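Local coordinates for putative MCP-type signal transduction protein (PDB 4WY9) that forms the periplasmic tandem-PAS sensing domain of a Campylobacter jejuni chemoreceptor, Tlp1, which probably recognises its ligands indirectly and passes the signal to the chemotaxis machinery, at residues A[195-200]-A[218-223]; A[208-213]-A[280-285]. All coordinates share one frame; numbering follows the deposited sequence. Where two conformers were deposited one is given.

Contact 1 (A[195-200]-A[218-223]). With ACT (acetate ion), chain B.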
loop_
_atom_site.group_PDB
_atom_site.type_symbol
_atom_site.label_atom_id
_atom_site.label_comp_id
_atom_site.label_asym_id
_atom_site.label_seq_id
_atom_site.Cartn_x
_atom_site.Cartn_y
_atom_site.Cartn_z
ATOM N N TYR A 195 -4.605 -12.733 5.168
ATOM C CA TYR A 195 -5.113 -12.785 6.539
ATOM C C TYR A 195 -6.461 -12.083 6.686
ATOM O O TYR A 195 -7.332 -12.557 7.423
ATOM C CB TYR A 195 -4.097 -12.256 7.561
ATOM C CG TYR A 195 -3.681 -10.804 7.469
ATOM C CD1 TYR A 195 -4.437 -9.798 8.047
ATOM C CD2 TYR A 195 -2.482 -10.441 6.851
ATOM C CE1 TYR A 195 -4.054 -8.481 7.998
ATOM C CE2 TYR A 195 -2.092 -9.121 6.784
ATOM C CZ TYR A 195 -2.844 -8.142 7.386
ATOM O OH TYR A 195 -2.430 -6.832 7.292
ATOM N N LEU A 196 -6.684 -10.975 5.987
ATOM C CA LEU A 196 -7.901 -10.215 6.196
ATOM C C LEU A 196 -9.135 -10.983 5.731
ATOM O O LEU A 196 -10.209 -10.814 6.307
ATOM C CB LEU A 196 -7.827 -8.837 5.535
ATOM C CG LEU A 196 -8.989 -7.909 5.823
ATOM C CD1 LEU A 196 -9.115 -7.637 7.285
ATOM C CD2 LEU A 196 -8.883 -6.643 5.014
ATOM N N LEU A 197 -8.985 -11.826 4.697
ATOM C CA LEU A 197 -10.079 -12.627 4.174
ATOM C C LEU A 197 -9.910 -14.124 4.426
ATOM O O LEU A 197 -10.554 -14.948 3.776
ATOM C CB LEU A 197 -10.280 -12.391 2.677
ATOM C CG LEU A 197 -10.644 -10.975 2.293
ATOM C CD1 LEU A 197 -10.755 -10.851 0.783
ATOM C CD2 LEU A 197 -11.931 -10.533 2.962
ATOM N N ASP A 198 -9.067 -14.493 5.381
ATOM C CA ASP A 198 -8.897 -15.899 5.703
ATOM C C ASP A 198 -10.257 -16.466 6.133
ATOM O O ASP A 198 -10.875 -15.938 7.060
ATOM C CB ASP A 198 -7.855 -16.050 6.811
ATOM C CG ASP A 198 -7.474 -17.469 7.100
ATOM O OD1 ASP A 198 -8.207 -18.415 6.730
ATOM O OD2 ASP A 198 -6.410 -17.653 7.753
ATOM N N PRO A 199 -10.754 -17.527 5.456
ATOM C CA PRO A 199 -12.040 -18.076 5.886
ATOM C C PRO A 199 -12.033 -18.596 7.304
ATOM O O PRO A 199 -13.079 -18.641 7.939
ATOM C CB PRO A 199 -12.286 -19.215 4.881
ATOM C CG PRO A 199 -11.006 -19.510 4.284
ATOM C CD PRO A 199 -10.200 -18.242 4.287
ATOM N N LYS A 200 -10.855 -18.952 7.816
ATOM C CA LYS A 200 -10.756 -19.400 9.205
ATOM C C LYS A 200 -11.141 -18.293 10.144
ATOM O O LYS A 200 -11.534 -18.549 11.285
ATOM C CB LYS A 200 -9.363 -19.949 9.518
ATOM C CG LYS A 200 -8.994 -21.197 8.738
ATOM C CD LYS A 200 -7.550 -21.651 8.943
ATOM C CE LYS A 200 -7.251 -22.934 8.143
ATOM N NZ LYS A 200 -7.585 -22.851 6.697
ATOM N N MET A 218 -11.333 1.398 -1.649
ATOM C CA MET A 218 -11.142 0.085 -1.104
ATOM C C MET A 218 -9.919 -0.642 -1.675
ATOM O O MET A 218 -9.736 -0.724 -2.877
ATOM C CB MET A 218 -12.387 -0.746 -1.293
ATOM C CG MET A 218 -13.538 -0.246 -0.403
ATOM S SD MET A 218 -15.077 -1.141 -0.646
ATOM C CE MET A 218 -15.635 -0.409 -2.175
ATOM N N ALA A 219 -9.101 -1.155 -0.774
ATOM C CA ALA A 219 -7.950 -1.988 -1.092
ATOM C C ALA A 219 -8.328 -3.457 -1.106
ATOM O O ALA A 219 -7.820 -4.242 -1.918
ATOM C CB ALA A 219 -6.880 -1.752 -0.059
ATOM N N ILE A 220 -9.212 -3.846 -0.193
ATOM C CA ILE A 220 -9.657 -5.207 -0.024
ATOM C C ILE A 220 -11.139 -5.209 0.305
ATOM O O ILE A 220 -11.566 -4.472 1.203
ATOM C CB ILE A 220 -8.902 -5.962 1.078
ATOM C CG1 ILE A 220 -7.396 -6.039 0.769
ATOM C CG2 ILE A 220 -9.438 -7.368 1.280
ATOM C CD1 ILE A 220 -6.559 -6.448 1.921
ATOM N N HIS A 221 -11.910 -6.034 -0.408
ATOM C CA HIS A 221 -13.315 -6.285 -0.132
ATOM C C HIS A 221 -13.566 -7.724 -0.539
ATOM O O HIS A 221 -13.035 -8.178 -1.546
ATOM C CB HIS A 221 -14.203 -5.303 -0.878
ATOM C CG HIS A 221 -15.654 -5.335 -0.509
ATOM N ND1 HIS A 221 -16.493 -6.380 -0.841
ATOM C CD2 HIS A 221 -16.412 -4.480 0.203
ATOM C CE1 HIS A 221 -17.688 -6.160 -0.343
ATOM N NE2 HIS A 221 -17.666 -4.984 0.275
ATOM N N PRO A 222 -14.435 -8.446 0.181
ATOM C CA PRO A 222 -14.776 -9.810 -0.243
ATOM C C PRO A 222 -15.250 -9.890 -1.685
ATOM O O PRO A 222 -15.000 -10.877 -2.369
ATOM C CB PRO A 222 -15.876 -10.201 0.752
ATOM C CG PRO A 222 -15.609 -9.404 1.952
ATOM C CD PRO A 222 -15.047 -8.113 1.489
ATOM N N ASN A 223 -15.983 -8.886 -2.114
ATOM C CA ASN A 223 -16.416 -8.793 -3.505
ATOM C C ASN A 223 -15.294 -8.149 -4.294
ATOM O O ASN A 223 -15.078 -6.941 -4.242
ATOM C CB ASN A 223 -17.715 -7.984 -3.584
ATOM C CG ASN A 223 -18.292 -7.960 -5.000
ATOM O OD1 ASN A 223 -17.596 -8.259 -5.959
ATOM N ND2 ASN A 223 -19.539 -7.623 -5.109
HETATM C C ACT B . -19.881 -2.889 2.240
HETATM O O ACT B . -19.917 -3.621 1.209
HETATM O OXT ACT B . -20.912 -2.211 2.516
HETATM C CH3 ACT B . -18.649 -2.791 3.069
#

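Contact 2 (A[208-213]-A[280-285])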
loop_
_atom_site.group_PDB
_atom_site.type_symbol
_atom_site.label_atom_id
_atom_site.label_comp_id
_atom_site.label_asym_id
_atom_site.label_seq_id
_atom_site.Cartn_x
_atom_site.Cartn_y
_atom_site.Cartn_z
ATOM N N LEU A 208 -18.376 -8.979 6.416
ATOM C CA LEU A 208 -17.520 -8.313 5.438
ATOM C C LEU A 208 -16.295 -7.795 6.152
ATOM O O LEU A 208 -16.428 -7.134 7.178
ATOM C CB LEU A 208 -18.250 -7.182 4.726
ATOM C CG LEU A 208 -19.559 -7.563 4.027
ATOM C CD1 LEU A 208 -20.265 -6.322 3.535
ATOM C CD2 LEU A 208 -19.332 -8.540 2.895
ATOM N N ARG A 209 -15.109 -8.059 5.593
ATOM C CA ARG A 209 -13.848 -7.556 6.094
ATOM C C ARG A 209 -13.203 -6.723 5.008
ATOM O O ARG A 209 -12.962 -7.228 3.904
ATOM C CB ARG A 209 -12.957 -8.697 6.551
ATOM C CG ARG A 209 -13.514 -9.451 7.738
ATOM C CD ARG A 209 -12.808 -10.736 8.041
ATOM N NE ARG A 209 -13.192 -11.792 7.141
ATOM C CZ ARG A 209 -12.602 -12.988 7.072
ATOM N NH1 ARG A 209 -11.527 -13.233 7.790
ATOM N NH2 ARG A 209 -13.061 -13.901 6.231
ATOM N N VAL A 210 -12.968 -5.449 5.292
ATOM C CA VAL A 210 -12.638 -4.441 4.306
ATOM C C VAL A 210 -11.477 -3.600 4.771
ATOM O O VAL A 210 -11.413 -3.174 5.929
ATOM C CB VAL A 210 -13.856 -3.542 4.013
ATOM C CG1 VAL A 210 -13.546 -2.483 2.984
ATOM C CG2 VAL A 210 -15.083 -4.373 3.609
ATOM N N LEU A 211 -10.519 -3.345 3.866
ATOM C CA LEU A 211 -9.447 -2.368 4.082
ATOM C C LEU A 211 -9.662 -1.232 3.100
ATOM O O LEU A 211 -9.773 -1.488 1.908
ATOM C CB LEU A 211 -8.070 -2.969 3.913
ATOM C CG LEU A 211 -6.886 -2.032 4.033
ATOM C CD1 LEU A 211 -6.754 -1.470 5.436
ATOM C CD2 LEU A 211 -5.594 -2.718 3.615
ATOM N N LEU A 212 -9.699 -0.006 3.583
ATOM C CA LEU A 212 -9.886 1.128 2.696
ATOM C C LEU A 212 -9.116 2.314 3.205
ATOM O O LEU A 212 -8.752 2.377 4.391
ATOM C CB LEU A 212 -11.361 1.425 2.489
ATOM C CG LEU A 212 -12.264 1.996 3.540
ATOM C CD1 LEU A 212 -13.668 2.186 3.012
ATOM C CD2 LEU A 212 -12.330 1.163 4.817
ATOM N N ASN A 213 -8.842 3.291 2.340
ATOM C CA ASN A 213 -8.198 4.494 2.860
ATOM C C ASN A 213 -9.268 5.456 3.390
ATOM O O ASN A 213 -10.478 5.206 3.229
ATOM C CB ASN A 213 -7.225 5.126 1.843
ATOM C CG ASN A 213 -7.879 5.780 0.656
ATOM O OD1 ASN A 213 -9.076 5.969 0.594
ATOM N ND2 ASN A 213 -7.032 6.207 -0.284
ATOM N N ALA A 280 -8.369 2.572 7.178
ATOM C CA ALA A 280 -9.272 1.984 8.141
ATOM C C ALA A 280 -9.557 0.541 7.799
ATOM O O ALA A 280 -9.601 0.173 6.613
ATOM C CB ALA A 280 -10.588 2.764 8.213
ATOM N N VAL A 281 -9.744 -0.279 8.829
ATOM C CA VAL A 281 -10.338 -1.573 8.677
ATOM C C VAL A 281 -11.791 -1.468 9.088
ATOM O O VAL A 281 -12.098 -0.923 10.151
ATOM C CB VAL A 281 -9.622 -2.679 9.490
ATOM C CG1 VAL A 281 -10.327 -4.010 9.337
ATOM C CG2 VAL A 281 -8.175 -2.778 9.054
ATOM N N LEU A 282 -12.676 -1.975 8.239
ATOM C CA LEU A 282 -14.120 -2.044 8.456
ATOM C C LEU A 282 -14.481 -3.504 8.521
ATOM O O LEU A 282 -14.167 -4.277 7.620
ATOM C CB LEU A 282 -14.851 -1.338 7.307
ATOM C CG LEU A 282 -16.384 -1.270 7.264
ATOM C CD1 LEU A 282 -16.869 -0.168 6.346
ATOM C CD2 LEU A 282 -16.955 -2.583 6.790
ATOM N N VAL A 283 -15.201 -3.912 9.564
ATOM C CA VAL A 283 -15.704 -5.268 9.666
ATOM C C VAL A 283 -17.169 -5.231 10.066
ATOM O O VAL A 283 -17.544 -4.502 11.000
ATOM C CB VAL A 283 -14.903 -6.145 10.660
ATOM C CG1 VAL A 283 -15.489 -7.544 10.737
ATOM C CG2 VAL A 283 -13.459 -6.226 10.233
ATOM N N THR A 284 -17.991 -6.001 9.368
ATOM C CA THR A 284 -19.414 -6.046 9.635
ATOM C C THR A 284 -19.886 -7.397 10.133
ATOM O O THR A 284 -19.235 -8.441 9.927
ATOM C CB THR A 284 -20.217 -5.716 8.403
ATOM O OG1 THR A 284 -20.142 -6.799 7.482
ATOM C CG2 THR A 284 -19.760 -4.433 7.761
ATOM N N ALA A 285 -21.053 -7.370 10.785
ATOM C CA ALA A 285 -21.828 -8.553 11.158
ATOM C C ALA A 285 -23.287 -8.253 10.868
ATOM O O ALA A 285 -23.870 -7.400 11.525
ATOM C CB ALA A 285 -21.627 -8.906 12.624
#

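Contact 1 (A[195-200]-A[218-223])
Ile220 meets two consecutive leucines, Leu196 and Leu197, and its branch methyl is the shared point of touch. With CG1 beside the backbone N (chi1 -60°), CG2 stands anti to that N and lies 3.8 Å from Leu196 CD2 and equally 3.8 Å from Leu197 CD1. Leu196 comes in obliquely, its CD2 reaching both CG2 and CD1 of Ile220, whereas Leu197 and Ile220 run antiparallel past one another. The Leu197 side chain lies roughly perpendicular to that of Pro222, with CD2 4.0 Å from Pro222 CG. No hydrogen bond spans the two segments, and apolar side-chain packing carries the contact.

Between Ile220 and Pro222, the His221 side chain leaves the backbone on the side away from the leucines. Its ring is gripped in two places: ND1 accepts the backbone N of Asn223 (2.9 Å), which lies in the ring plane, and NE2 donates an almost straight bond of 2.8 Å to the acetate O (169°). Both would fix its rotation, and Pro222 CD lies over the rim of one face, 3.1 Å above the plane.

Leu197 is where the chain leaves helix 190-196, and Ile220 belongs to a classic beta bulge, facing Leu211 together with Ala219. The contact thus packs the end of that helix on an outermost strand of the five-stranded sheet, while Leu196 also touches Leu211 and Tyr23 of the long helix 8-51.

Contact 2 (A[208-213]-A[280-285])
Strands 209-213 and 277-286 pair antiparallel inside the five-stranded sheet, a buried backbone contact in the PAS-type fold that joins its first strand to its last. Six hydrogen bonds hold it, with Val210-Leu282 and Leu212-Ala280 as the hydrogen-bonded pairs; in the first, Leu282 N reaches Val210 O at 2.9 Å. Beyond Val210 the pattern changes. Thr284 N still donates to Leu208 O, but Leu208 N is received by the Thr284 hydroxyl, at 3.0 Å from OG1, a side chain taking a role that a carbonyl fills in a regular pair. The torsion that sets OG1 between the backbone N and the carbonyl carbon (chi1 72°) puts it there.

On one face Val210 and Leu282 stand next to each other with the same heading, their CB atoms 4.1 Å apart, and Leu212 CD2 reaches over to Ala280 CB. On the other, Arg209 runs alongside Val283, its CG 4.1 Å from both CG1 and CG2 of Val283, before its guanidinium turns off to Asp198 O and Tyr23 OH.

Helix 8-51 packs against this second face through Val281 and Val283, while strands 218-220 and 264-274 flank the pair within the sheet.

In the fold
The two contacts have centres 9 Å apart and share strand 209-213, the neighbour of strand 218-220 in the sheet. Ala219 N of contact 1 lies 2.8 Å from Leu211 O of contact 2, a probable hydrogen bond where the bulge joins the sheet. Arg209 of contact 2 forms the second link, with 2.9 Å between its NH1 and Asp198 O of contact 1, just past the end of helix 190-196. On the Val210 side of the sheet, where His221 touches Val210, the acetate is also held by Tyr257 OH and Ser260 OG, and Leu208 CD1 comes within 3.6 Å of the acetate O. The acetate probably came from the crystallisation liquor, although such ions often mark pockets.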